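Mandelate racemase/muconate lactonizing enzyme family protein (Roseovarius sp. TM1035, PDB 3T9P) probably catalyses an isomerase-type reaction of the mandelate racemase/muconate lactonizing enzyme family, its exact substrate being unestablished. Local coordinates at residues E34-F38 with W344-F349; G51-Y56 with N310-V314; R102-D108 with M282-H288. One frame throughout, in Å; residues are numbered along the deposited sequence.

Contact 1 of 3, residues E34-F38 with W344-F349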
loop_
_atom_site.group_PDB
_atom_site.type_symbol
_atom_site.label_atom_id
_atom_site.label_comp_id
_atom_site.label_asym_id
_atom_site.label_seq_id
_atom_site.Cartn_x
_atom_site.Cartn_y
_atom_site.Cartn_z
ATOM N N GLU A 34 3.047 -20.409 -3.022
ATOM C CA GLU A 34 3.450 -19.116 -3.498
ATOM C C GLU A 34 2.380 -18.388 -4.330
ATOM O O GLU A 34 2.357 -17.218 -4.353
ATOM C CB GLU A 34 4.720 -19.194 -4.343
ATOM C CG GLU A 34 5.798 -18.328 -3.824
ATOM C CD GLU A 34 7.260 -18.632 -4.370
ATOM O OE1 GLU A 34 7.732 -17.912 -5.234
ATOM O OE2 GLU A 34 7.909 -19.568 -3.904
ATOM N N PHE A 35 1.563 -19.132 -5.038
ATOM C CA PHE A 35 0.575 -18.600 -5.932
ATOM C C PHE A 35 -0.788 -18.330 -5.329
ATOM O O PHE A 35 -1.410 -17.394 -5.742
ATOM C CB PHE A 35 0.460 -19.420 -7.198
ATOM C CG PHE A 35 1.672 -19.390 -8.005
ATOM C CD1 PHE A 35 1.979 -18.312 -8.753
ATOM C CD2 PHE A 35 2.568 -20.405 -7.937
ATOM C CE1 PHE A 35 3.120 -18.284 -9.463
ATOM C CE2 PHE A 35 3.722 -20.369 -8.639
ATOM C CZ PHE A 35 3.994 -19.325 -9.382
ATOM N N VAL A 36 -1.245 -19.141 -4.394
ATOM C CA VAL A 36 -2.689 -19.025 -4.017
ATOM C C VAL A 36 -2.807 -19.374 -2.592
ATOM O O VAL A 36 -2.006 -20.219 -2.165
ATOM C CB VAL A 36 -3.631 -20.010 -4.825
ATOM C CG1 VAL A 36 -5.105 -19.627 -4.487
ATOM C CG2 VAL A 36 -3.477 -19.826 -6.244
ATOM N N GLY A 37 -3.757 -18.784 -1.838
ATOM C CA GLY A 37 -3.882 -19.076 -0.389
ATOM C C GLY A 37 -5.399 -19.131 -0.193
ATOM O O GLY A 37 -6.069 -18.098 -0.420
ATOM N N PHE A 38 -5.944 -20.265 0.258
ATOM C CA PHE A 38 -7.330 -20.337 0.707
ATOM C C PHE A 38 -7.483 -20.139 2.230
ATOM O O PHE A 38 -6.604 -20.475 2.990
ATOM C CB PHE A 38 -7.974 -21.667 0.295
ATOM C CG PHE A 38 -8.029 -21.846 -1.179
ATOM C CD1 PHE A 38 -8.897 -21.064 -1.959
ATOM C CD2 PHE A 38 -7.189 -22.749 -1.805
ATOM C CE1 PHE A 38 -8.931 -21.228 -3.380
ATOM C CE2 PHE A 38 -7.230 -22.956 -3.200
ATOM C CZ PHE A 38 -8.076 -22.173 -3.990
ATOM N N TRP A 344 -0.320 -23.374 -11.991
ATOM C CA TRP A 344 -0.791 -23.392 -10.592
ATOM C C TRP A 344 -2.320 -23.246 -10.377
ATOM O O TRP A 344 -2.817 -23.570 -9.275
ATOM C CB TRP A 344 -0.062 -22.348 -9.766
ATOM C CG TRP A 344 -0.244 -20.938 -10.429
ATOM C CD1 TRP A 344 0.583 -20.332 -11.327
ATOM C CD2 TRP A 344 -1.386 -20.069 -10.300
ATOM N NE1 TRP A 344 0.043 -19.092 -11.725
ATOM C CE2 TRP A 344 -1.122 -18.894 -11.062
ATOM C CE3 TRP A 344 -2.561 -20.120 -9.553
ATOM C CZ2 TRP A 344 -2.031 -17.785 -11.118
ATOM C CZ3 TRP A 344 -3.438 -18.986 -9.609
ATOM C CH2 TRP A 344 -3.140 -17.867 -10.387
ATOM N N GLN A 345 -3.079 -22.814 -11.373
ATOM C CA GLN A 345 -4.538 -22.742 -11.151
ATOM C C GLN A 345 -5.289 -24.076 -11.548
ATOM O O GLN A 345 -6.510 -24.225 -11.293
ATOM C CB GLN A 345 -5.137 -21.533 -11.838
ATOM C CG GLN A 345 -5.318 -21.842 -13.408
ATOM C CD GLN A 345 -5.864 -20.664 -14.212
ATOM O OE1 GLN A 345 -5.938 -19.539 -13.675
ATOM N NE2 GLN A 345 -6.174 -20.879 -15.531
ATOM N N GLU A 346 -4.554 -25.053 -12.097
ATOM C CA GLU A 346 -5.153 -26.380 -12.422
ATOM C C GLU A 346 -5.360 -27.254 -11.173
ATOM O O GLU A 346 -4.456 -27.372 -10.343
ATOM C CB GLU A 346 -4.263 -27.141 -13.413
ATOM C CG GLU A 346 -4.324 -26.562 -14.786
ATOM C CD GLU A 346 -5.680 -26.856 -15.519
ATOM O OE1 GLU A 346 -6.556 -27.573 -15.005
ATOM O OE2 GLU A 346 -5.929 -26.305 -16.605
ATOM N N GLY A 347 -6.555 -27.812 -11.014
ATOM C CA GLY A 347 -6.866 -28.603 -9.836
ATOM C C GLY A 347 -7.208 -27.817 -8.572
ATOM O O GLY A 347 -7.294 -28.422 -7.495
ATOM N N LEU A 348 -7.458 -26.495 -8.657
ATOM C CA LEU A 348 -7.876 -25.799 -7.445
ATOM C C LEU A 348 -9.239 -26.233 -7.020
ATOM O O LEU A 348 -9.439 -26.457 -5.793
ATOM C CB LEU A 348 -7.870 -24.254 -7.615
ATOM C CG LEU A 348 -6.551 -23.662 -7.970
ATOM C CD1 LEU A 348 -6.751 -22.128 -8.236
ATOM C CD2 LEU A 348 -5.474 -23.963 -6.936
ATOM N N PHE A 349 -10.176 -26.366 -7.995
ATOM C CA PHE A 349 -11.565 -26.603 -7.648
ATOM C C PHE A 349 -12.028 -27.961 -8.257
ATOM O O PHE A 349 -11.500 -28.369 -9.285
ATOM C CB PHE A 349 -12.419 -25.460 -8.247
ATOM C CG PHE A 349 -11.935 -24.114 -7.776
ATOM C CD1 PHE A 349 -11.995 -23.794 -6.429
ATOM C CD2 PHE A 349 -11.390 -23.177 -8.691
ATOM C CE1 PHE A 349 -11.527 -22.503 -5.924
ATOM C CE2 PHE A 349 -10.958 -21.877 -8.213
ATOM C CZ PHE A 349 -11.007 -21.579 -6.810
#
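F35 lays its ring flat on the indole of W344, and from there a run of apolar side chains joins the start of strand 37-43 and the loop before it to the segment W344-F349, which opens with the end of a 3-10 turn. The F35 ring and the five-membered ring of W344 form an offset stack, with centroids 4.0 Å apart and planes only 1° from parallel. CD1 of W344 sits over the centre of the phenyl face, and CB of F35 makes a CH-pi contact over the same five-membered ring. W344 reaches this place with CG held between its backbone N and carbonyl carbon (chi1 56°), while CB of Q345 rests on the opposite face of the indole.

V36 follows with a single methyl: its CG2 lies 3.4 Å from CE3 of W344, beside the six-membered half of the indole and oblique to its plane, and 4.5 Å from CD1 of L348. CB of L348 meets the F38 ring at its edge, 4.2 Å from F38 CZ, and CE1 of F38 stands 3.9 Å from CE1 of F349, the two phenyl planes inclined at 68°. A type II turn from Q345 to L348 brings L348 and F349 round.

The contact joins the N-terminal capping region to the C-terminal barrel domain. F38 also meets W377 edge-to-face and touches W50 and Q52 on strand 48-52, the neighbour of strand 37-43 in the antiparallel sheet; the loop that holds W344-F349 runs between strands 332-335 and 360-363.

Contact 2 of 3, residues G51-Y56 with N310-V314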
loop_
_atom_site.group_PDB
_atom_site.type_symbol
_atom_site.label_atom_id
_atom_site.label_comp_id
_atom_site.label_asym_id
_atom_site.label_seq_id
_atom_site.Cartn_x
_atom_site.Cartn_y
_atom_site.Cartn_z
ATOM N N GLY A 51 -12.734 -18.905 1.695
ATOM C CA GLY A 51 -12.427 -17.758 0.808
ATOM C C GLY A 51 -11.006 -17.876 0.378
ATOM O O GLY A 51 -10.456 -18.949 0.371
ATOM N N GLN A 52 -10.456 -16.806 -0.133
ATOM C CA GLN A 52 -9.141 -16.786 -0.725
ATOM C C GLN A 52 -8.524 -15.392 -0.641
ATOM O O GLN A 52 -9.204 -14.415 -0.829
ATOM C CB GLN A 52 -9.225 -17.251 -2.200
ATOM C CG GLN A 52 -7.938 -17.464 -2.944
ATOM C CD GLN A 52 -8.090 -17.436 -4.462
ATOM O OE1 GLN A 52 -8.555 -18.348 -5.062
ATOM N NE2 GLN A 52 -7.638 -16.387 -5.046
ATOM N N VAL A 53 -7.246 -15.364 -0.336
ATOM C CA VAL A 53 -6.434 -14.166 -0.390
ATOM C C VAL A 53 -6.118 -13.908 -1.876
ATOM O O VAL A 53 -6.349 -14.738 -2.683
ATOM C CB VAL A 53 -5.155 -14.210 0.497
ATOM C CG1 VAL A 53 -5.475 -14.579 1.965
ATOM C CG2 VAL A 53 -4.139 -15.087 -0.076
ATOM N N SER A 54 -5.634 -12.729 -2.191
ATOM C CA SER A 54 -5.251 -12.421 -3.538
ATOM C C SER A 54 -4.179 -13.428 -4.012
ATOM O O SER A 54 -3.382 -13.874 -3.269
ATOM C CB SER A 54 -4.645 -11.027 -3.637
ATOM O OG SER A 54 -4.262 -10.746 -4.924
ATOM N N THR A 55 -4.248 -13.783 -5.268
ATOM C CA THR A 55 -3.194 -14.578 -5.853
ATOM C C THR A 55 -1.871 -13.747 -5.927
ATOM O O THR A 55 -1.877 -12.554 -5.819
ATOM C CB THR A 55 -3.550 -15.061 -7.254
ATOM O OG1 THR A 55 -4.031 -13.971 -8.034
ATOM C CG2 THR A 55 -4.566 -16.181 -7.221
ATOM N N TYR A 56 -0.776 -14.472 -6.022
ATOM C CA TYR A 56 0.573 -13.980 -6.201
ATOM C C TYR A 56 1.265 -13.590 -4.884
ATOM O O TYR A 56 0.789 -12.771 -4.161
ATOM C CB TYR A 56 0.684 -12.912 -7.272
ATOM C CG TYR A 56 0.121 -13.315 -8.619
ATOM C CD1 TYR A 56 0.708 -14.333 -9.359
ATOM C CD2 TYR A 56 -1.004 -12.702 -9.132
ATOM C CE1 TYR A 56 0.209 -14.708 -10.570
ATOM C CE2 TYR A 56 -1.519 -13.068 -10.347
ATOM C CZ TYR A 56 -0.927 -14.085 -11.056
ATOM O OH TYR A 56 -1.406 -14.453 -12.232
ATOM N N ASN A 310 -7.298 -14.409 -13.565
ATOM C CA ASN A 310 -7.001 -15.814 -13.510
ATOM C C ASN A 310 -8.182 -16.603 -12.999
ATOM O O ASN A 310 -9.135 -16.010 -12.465
ATOM C CB ASN A 310 -5.693 -16.097 -12.693
ATOM C CG ASN A 310 -5.785 -15.645 -11.275
ATOM O OD1 ASN A 310 -6.549 -16.161 -10.501
ATOM N ND2 ASN A 310 -4.984 -14.616 -10.911
ATOM N N LEU A 311 -8.093 -17.936 -13.090
ATOM C CA LEU A 311 -9.159 -18.766 -12.621
ATOM C C LEU A 311 -8.954 -19.297 -11.209
ATOM O O LEU A 311 -9.412 -20.426 -10.886
ATOM C CB LEU A 311 -9.574 -19.837 -13.656
ATOM C CG LEU A 311 -9.900 -19.239 -15.066
ATOM C CD1 LEU A 311 -10.298 -20.370 -16.104
ATOM C CD2 LEU A 311 -11.044 -18.227 -14.939
ATOM N N SER A 312 -8.349 -18.444 -10.336
ATOM C CA SER A 312 -8.523 -18.701 -8.929
ATOM C C SER A 312 -9.962 -18.300 -8.530
ATOM O O SER A 312 -10.779 -18.131 -9.407
ATOM C CB SER A 312 -7.476 -17.955 -8.164
ATOM O OG SER A 312 -7.779 -16.574 -8.111
ATOM N N LEU A 313 -10.263 -18.120 -7.254
ATOM C CA LEU A 313 -11.615 -17.757 -6.848
ATOM C C LEU A 313 -12.032 -16.314 -7.370
ATOM O O LEU A 313 -13.215 -15.937 -7.378
ATOM C CB LEU A 313 -11.639 -17.774 -5.329
ATOM C CG LEU A 313 -13.069 -17.611 -4.792
ATOM C CD1 LEU A 313 -13.885 -18.777 -5.140
ATOM C CD2 LEU A 313 -13.068 -17.292 -3.264
ATOM N N VAL A 314 -11.034 -15.495 -7.652
ATOM C CA VAL A 314 -11.320 -14.101 -8.079
ATOM C C VAL A 314 -12.398 -14.067 -9.204
ATOM O O VAL A 314 -13.234 -13.189 -9.244
ATOM C CB VAL A 314 -10.010 -13.327 -8.426
ATOM C CG1 VAL A 314 -9.294 -13.922 -9.703
ATOM C CG2 VAL A 314 -10.305 -11.752 -8.634
#
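Q52 stretches toward the segment N310-V314 because its CG lies anti to the backbone N (chi1 -173°) and the chain stays extended beyond it; S312 turns OG back between its own backbone N and carbonyl carbon, where the glutamine amide meets it. This is an N-cap: S312 holds the N-cap position of helix 313-322, its bond from V314 N being weak, and an Asx turn at N310 leads into it.

The amide of Q52 grips this helix start at two points. Its OE1 accepts from L313 N at 2.8 Å, the donor tilted 31° from the carbonyl plane, and its NE2 donates to S312 OG at 3.1 Å, with the oxygen almost in the amide plane. The second N-H of NE2 goes to V53 O, also nearly in that plane, and fixes the rotation of the amide. CD2 of L313 packs on CB of Q52, while L313 CB lies against the amide oxygen. This joins strand 48-52 of the capping region to the barrel domain.

Farther along, CG2 of T55 rests against S312 OG, while Y56 brings its ring near the amide nitrogen of N310. OD1 of N310 accepts from both the backbone N and OG of S312, which leaves its amide nitrogen facing T55: N310 ND2 donates to T55 OG1 at 3.1 Å, 19° out of the amide plane.

Contact 3 of 3, residues R102-D108 with M282-H288. With FMT (formic acid), chain E.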
loop_
_atom_site.group_PDB
_atom_site.type_symbol
_atom_site.label_atom_id
_atom_site.label_comp_id
_atom_site.label_asym_id
_atom_site.label_seq_id
_atom_site.Cartn_x
_atom_site.Cartn_y
_atom_site.Cartn_z
ATOM N N ARG A 102 -4.726 -7.588 0.258
ATOM C CA ARG A 102 -4.612 -8.889 -0.354
ATOM C C ARG A 102 -4.970 -9.916 0.728
ATOM O O ARG A 102 -5.699 -10.835 0.470
ATOM C CB ARG A 102 -3.157 -9.120 -0.797
ATOM C CG ARG A 102 -2.722 -8.512 -2.139
ATOM C CD ARG A 102 -1.266 -8.723 -2.447
ATOM N NE ARG A 102 -0.856 -8.049 -3.656
ATOM C CZ ARG A 102 -0.670 -8.618 -4.837
ATOM N NH1 ARG A 102 -0.738 -9.923 -4.981
ATOM N NH2 ARG A 102 -0.381 -7.859 -5.862
ATOM N N ALA A 103 -4.487 -9.697 1.932
ATOM C CA ALA A 103 -4.787 -10.572 3.046
ATOM C C ALA A 103 -6.252 -10.490 3.562
ATOM O O ALA A 103 -6.901 -11.490 3.781
ATOM C CB ALA A 103 -3.805 -10.388 4.141
ATOM N N MET A 104 -6.708 -9.256 3.676
ATOM C CA MET A 104 -8.124 -8.930 4.122
ATOM C C MET A 104 -9.154 -9.627 3.255
ATOM O O MET A 104 -10.196 -10.042 3.745
ATOM C CB MET A 104 -8.333 -7.407 4.108
ATOM C CG MET A 104 -9.737 -6.975 4.545
ATOM S SD MET A 104 -9.780 -5.125 4.716
ATOM C CE MET A 104 -8.907 -5.073 6.291
ATOM N N THR A 105 -8.879 -9.738 1.966
ATOM C CA THR A 105 -9.780 -10.415 1.044
ATOM C C THR A 105 -10.093 -11.842 1.535
ATOM O O THR A 105 -11.208 -12.286 1.323
ATOM C CB THR A 105 -9.175 -10.473 -0.388
ATOM O OG1 THR A 105 -9.004 -9.126 -0.842
ATOM C CG2 THR A 105 -9.977 -11.295 -1.351
ATOM N N GLY A 106 -9.110 -12.533 2.099
ATOM C CA GLY A 106 -9.276 -13.939 2.513
ATOM C C GLY A 106 -10.313 -13.993 3.657
ATOM O O GLY A 106 -11.208 -14.876 3.681
ATOM N N LEU A 107 -10.223 -13.040 4.575
ATOM C CA LEU A 107 -11.266 -12.901 5.633
ATOM C C LEU A 107 -12.673 -12.566 5.062
ATOM O O LEU A 107 -13.658 -13.233 5.362
ATOM C CB LEU A 107 -10.893 -11.838 6.701
ATOM C CG LEU A 107 -11.961 -11.568 7.855
ATOM C CD1 LEU A 107 -12.067 -12.753 8.884
ATOM C CD2 LEU A 107 -11.437 -10.427 8.680
ATOM N N ASP A 108 -12.777 -11.520 4.247
ATOM C CA ASP A 108 -14.077 -11.136 3.699
ATOM C C ASP A 108 -14.718 -12.271 2.893
ATOM O O ASP A 108 -15.933 -12.605 3.110
ATOM C CB ASP A 108 -13.860 -9.877 2.793
ATOM C CG ASP A 108 -15.088 -9.514 1.986
ATOM O OD1 ASP A 108 -15.777 -8.508 2.331
ATOM O OD2 ASP A 108 -15.342 -10.231 0.975
ATOM N N MET A 282 -9.974 -9.047 -5.194
ATOM C CA MET A 282 -8.927 -9.628 -4.301
ATOM C C MET A 282 -7.884 -8.540 -3.997
ATOM O O MET A 282 -7.395 -8.525 -2.898
ATOM C CB MET A 282 -8.150 -10.799 -4.991
ATOM C CG MET A 282 -8.832 -12.114 -4.934
ATOM S SD MET A 282 -10.652 -12.248 -4.750
ATOM C CE MET A 282 -10.765 -13.963 -4.141
ATOM N N TYR A 283 -7.522 -7.642 -4.938
ATOM C CA TYR A 283 -6.591 -6.564 -4.566
ATOM C C TYR A 283 -7.258 -5.505 -3.688
ATOM O O TYR A 283 -6.587 -4.695 -3.011
ATOM C CB TYR A 283 -6.040 -5.860 -5.831
ATOM C CG TYR A 283 -5.231 -6.711 -6.739
ATOM C CD1 TYR A 283 -4.384 -7.691 -6.234
ATOM C CD2 TYR A 283 -5.234 -6.470 -8.141
ATOM C CE1 TYR A 283 -3.553 -8.483 -7.106
ATOM C CE2 TYR A 283 -4.424 -7.191 -9.004
ATOM C CZ TYR A 283 -3.589 -8.203 -8.469
ATOM O OH TYR A 283 -2.814 -8.911 -9.320
ATOM N N MET A 284 -8.570 -5.427 -3.785
ATOM C CA MET A 284 -9.327 -4.370 -3.049
ATOM C C MET A 284 -9.481 -4.704 -1.541
ATOM O O MET A 284 -9.757 -3.810 -0.714
ATOM C CB MET A 284 -10.792 -4.389 -3.546
ATOM C CG MET A 284 -10.996 -3.389 -4.696
ATOM S SD MET A 284 -10.436 -1.693 -4.369
ATOM C CE MET A 284 -11.273 -1.306 -2.858
ATOM N N GLY A 285 -9.395 -5.992 -1.189
ATOM C CA GLY A 285 -9.714 -6.344 0.204
ATOM C C GLY A 285 -11.051 -7.049 0.370
ATOM O O GLY A 285 -11.516 -7.211 1.497
ATOM N N GLY A 286 -11.767 -7.338 -0.739
ATOM C CA GLY A 286 -12.892 -8.305 -0.683
ATOM C C GLY A 286 -14.181 -7.616 -1.152
ATOM O O GLY A 286 -14.133 -6.552 -1.773
ATOM N N MET A 287 -15.329 -8.242 -0.895
ATOM C CA MET A 287 -16.599 -7.769 -1.520
ATOM C C MET A 287 -17.099 -6.435 -0.922
ATOM O O MET A 287 -17.557 -5.551 -1.649
ATOM C CB MET A 287 -17.675 -8.862 -1.354
ATOM C CG MET A 287 -17.177 -10.220 -1.953
ATOM S SD MET A 287 -17.143 -10.226 -3.819
ATOM C CE MET A 287 -18.855 -10.257 -4.243
ATOM N N HIS A 288 -17.053 -6.303 0.390
ATOM C CA HIS A 288 -17.555 -5.053 0.997
ATOM C C HIS A 288 -16.784 -3.899 0.403
ATOM O O HIS A 288 -17.364 -2.902 0.056
ATOM C CB HIS A 288 -17.333 -5.068 2.542
ATOM C CG HIS A 288 -18.441 -5.733 3.311
ATOM N ND1 HIS A 288 -19.757 -5.318 3.227
ATOM C CD2 HIS A 288 -18.417 -6.721 4.236
ATOM C CE1 HIS A 288 -20.511 -6.091 4.009
ATOM N NE2 HIS A 288 -19.714 -6.935 4.657
HETATM C C FMT E . -3.163 -9.801 -12.504
HETATM O O1 FMT E . -2.129 -10.141 -13.183
HETATM O O2 FMT E . -3.280 -8.721 -11.905
HETATM O O HOH W 1 -0.262 -9.406 -8.006
HETATM O O HOH W 2 -14.149 -6.231 1.597
#
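T105 and G286 bring their CA atoms to 4.1 Å, a close approach between helix 98-119 of the N-terminal capping region and the joint that links helices 281-284 and 287-299 of the barrel domain. G285 leaves the helical conformation with positive phi, and G286, also at positive phi, is the N-cap of the next helix. A side chain on G286 would run into CB of D108, so the bare backbone lets the helix come this near.

Among the side chains, T105 points OG1 at M282 O, 2.7 Å away, but the same hydroxyl also reaches R101 O, and its proton is not assigned. Its CG2 packs against SD of M282. D108, with CG anti to the backbone N (chi1 171°), presents both carboxylate oxygens to the first backbone amides of helix 287-299. D108 OD2 accepts from M287 N at 2.7 Å, from above the carboxylate plane; D108 OD1 accepts from H288 N at 3.2 Å in a nearly straight bond on the syn side, 31° out of that plane. A water joins G285 O to OD1, the latter bond being weak. With D108 cut back to an alanine, the carboxylate is gone, and the amides of M287 and H288 would probably lose their acceptors.

At the other end, CE1 of Y283 lies over one face of the R102 guanidinium, the planes 47° apart. A second water bridges R102 NH2 and Y283 OH, whose own proton goes to O2 of the bound formic acid at 2.6 Å. R102 is further held by S98 and by K94 O of the second subunit.

The carboxylate of D108 probably interacts favourably with the dipole of helix 287-299, while a separate polar cluster of R102, Y283 and a water reaches the formic acid and the second subunit.

The three contacts fasten the N-terminal capping region to the barrel domain at successive points. Contacts 1 and 2 have centres 8 Å apart and touch: strands 37-43 and 48-52 are sheet neighbours, and Q345 OE1 lies 2.7 Å from L311 N, a probable hydrogen bond. Contacts 2 and 3 are 10 Å apart between centres and meet where S54 N approaches R102 O at 3.3 Å. Contacts 1 and 3, about 17 Å apart between centres, do not touch, so contact 2 connects them. The formic acid hydrogen-bonded to Y283 and to K94 NZ of the second subunit, probably from the crystallisation liquor, lies about 4 Å from the Y56 side chain and may nevertheless mark a pocket.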